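Local coordinates for chitin-binding type-4 domain-containing protein (Photorhabdus laumondii subsp. laumondii, PDB 6T5Z), which is a copper-dependent lytic polysaccharide monooxygenase of family AA10 that probably cleaves chitin oxidatively, at residues D5-R10 / Q165-T170. Numbering follows the deposited sequence.
Sequences DSPGSR and QVIDTT
The R10 guanidinium carries V166 CG2 on one face and the carboxylate of D168 at its edge. The methyl sits 3.6 Å above the guanidinium plane, offset toward the rim. The carboxylate is nearly coplanar with the guanidinium, at 12°, and is gripped side-on by two nitrogens. R10 NE gives a nearly straight bond to D168 OD1 at 2.8 Å. R10 NH2 bonds D168 OD2, also at 2.8 Å. Both oxygens use their syn lone pairs. The R10 chain runs extended as far as CD, then bends at chi3 (-68°), which brings NE and NH2 alongside D168. Outside the pair, W70 makes a cation-pi contact with R10, Q65 OE1 takes a bond from R10 NH2, and Y147 OH is hydrogen-bonded to D168 OD2. Q65 and Y147 give this buried pair further polar partners, consistent with its charged form.

The protein has the beta-sandwich core of AA10 enzymes. Here the turn that leaves N-terminal strand 2-6 of one sheet passes across strand 161-172 of the other and enters helix 10-14. S9 is the N-cap of that helix, with OG bonded to F12 N. OG also donates to Q165 OE1 at 2.7 Å, approaching from above the amide carbonyl plane. I4 N is a second donor to Q165 OE1, which ties this amide to strand 2-6, which follows directly on the copper ligand H1.

R10 N bonds V166 O at 2.9 Å. One water accepts from D168 N and donates to G8 O, bridging the two backbones. A cis peptide precedes P7, whose ring lies against I167, with CB 4.1 Å from I167 CG2. I167 CG1 meets S9 CA at 3.9 Å, and F82 of strand 79-86 touches both P7 and I167.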
# COMPACT_ATOMS: atom_id res chain seq x y z
N ASP A 5 0.74 -8.16 -4.41
CA ASP A 5 1.79 -9.17 -4.23
C ASP A 5 3.02 -8.93 -5.11
O ASP A 5 3.94 -9.75 -5.11
CB ASP A 5 1.25 -10.59 -4.45
CG ASP A 5 0.77 -10.86 -5.86
OD1 ASP A 5 0.46 -12.04 -6.13
OD2 ASP A 5 0.66 -9.92 -6.68
N SER A 6 3.07 -7.81 -5.83
CA SER A 6 4.27 -7.47 -6.61
C SER A 6 4.30 -5.97 -6.88
O SER A 6 3.41 -5.46 -7.55
CB SER A 6 4.32 -8.25 -7.92
OG SER A 6 5.48 -7.89 -8.67
N PRO A 7 5.28 -5.23 -6.33
CA PRO A 7 6.23 -5.62 -5.27
C PRO A 7 5.42 -6.04 -4.06
O PRO A 7 4.38 -5.40 -3.80
CB PRO A 7 7.03 -4.34 -5.01
CG PRO A 7 6.27 -3.23 -5.68
CD PRO A 7 5.43 -3.83 -6.74
N GLY A 8 5.82 -7.11 -3.38
CA GLY A 8 5.00 -7.65 -2.30
C GLY A 8 4.73 -6.62 -1.22
O GLY A 8 5.66 -5.98 -0.72
N SER A 9 3.46 -6.45 -0.86
CA SER A 9 3.11 -5.46 0.16
C SER A 9 3.50 -5.96 1.54
O SER A 9 3.80 -7.14 1.74
CB SER A 9 1.62 -5.16 0.13
OG SER A 9 0.90 -6.24 0.72
N ARG A 10 3.47 -5.04 2.51
CA ARG A 10 3.84 -5.38 3.88
C ARG A 10 2.94 -6.47 4.43
O ARG A 10 3.42 -7.42 5.05
CB ARG A 10 3.79 -4.11 4.74
CG ARG A 10 4.26 -4.30 6.19
CD ARG A 10 4.07 -3.03 6.98
NE ARG A 10 4.97 -1.97 6.53
CZ ARG A 10 4.94 -0.73 6.98
NH1 ARG A 10 4.04 -0.37 7.89
NH2 ARG A 10 5.80 0.18 6.52
N GLN A 165 -2.88 -0.62 1.02
CA GLN A 165 -1.73 -1.54 0.98
C GLN A 165 -0.42 -0.76 0.98
O GLN A 165 0.02 -0.29 -0.07
CB GLN A 165 -1.82 -2.43 -0.26
CG GLN A 165 -2.94 -3.47 -0.18
CD GLN A 165 -2.50 -4.76 0.49
OE1 GLN A 165 -1.57 -5.43 0.03
NE2 GLN A 165 -3.18 -5.13 1.57
N VAL A 166 0.25 -0.67 2.16
CA VAL A 166 1.60 -0.10 2.20
C VAL A 166 2.61 -1.16 1.75
O VAL A 166 2.44 -2.37 1.98
CB VAL A 166 1.94 0.44 3.61
CG1 VAL A 166 0.98 1.57 4.01
CG2 VAL A 166 1.91 -0.67 4.67
N ILE A 167 3.66 -0.68 1.08
CA ILE A 167 4.74 -1.49 0.51
C ILE A 167 6.06 -0.89 0.96
O ILE A 167 6.30 0.31 0.78
CB ILE A 167 4.68 -1.54 -1.04
CG1 ILE A 167 3.28 -1.93 -1.52
CG2 ILE A 167 5.71 -2.51 -1.60
CD1 ILE A 167 3.06 -1.71 -3.03
N ASP A 168 6.94 -1.72 1.52
CA ASP A 168 8.27 -1.27 1.92
C ASP A 168 9.26 -1.53 0.79
O ASP A 168 9.32 -2.64 0.27
CB ASP A 168 8.72 -1.98 3.19
CG ASP A 168 7.81 -1.71 4.35
OD1 ASP A 168 6.95 -2.56 4.65
OD2 ASP A 168 7.95 -0.61 4.94
N THR A 169 10.01 -0.50 0.42
CA THR A 169 10.91 -0.60 -0.73
C THR A 169 12.26 -0.00 -0.39
O THR A 169 12.36 0.94 0.40
CB THR A 169 10.35 0.12 -1.98
OG1 THR A 169 10.28 1.53 -1.74
CG2 THR A 169 8.96 -0.38 -2.33
N THR A 170 13.30 -0.56 -1.00
CA THR A 170 14.63 0.04 -1.06
C THR A 170 14.87 0.44 -2.51
O THR A 170 15.00 -0.43 -3.38
CB THR A 170 15.72 -0.92 -0.57
OG1 THR A 170 15.56 -1.16 0.82
CG2 THR A 170 17.10 -0.31 -0.79
O HOH W 1 6.35 -4.49 1.62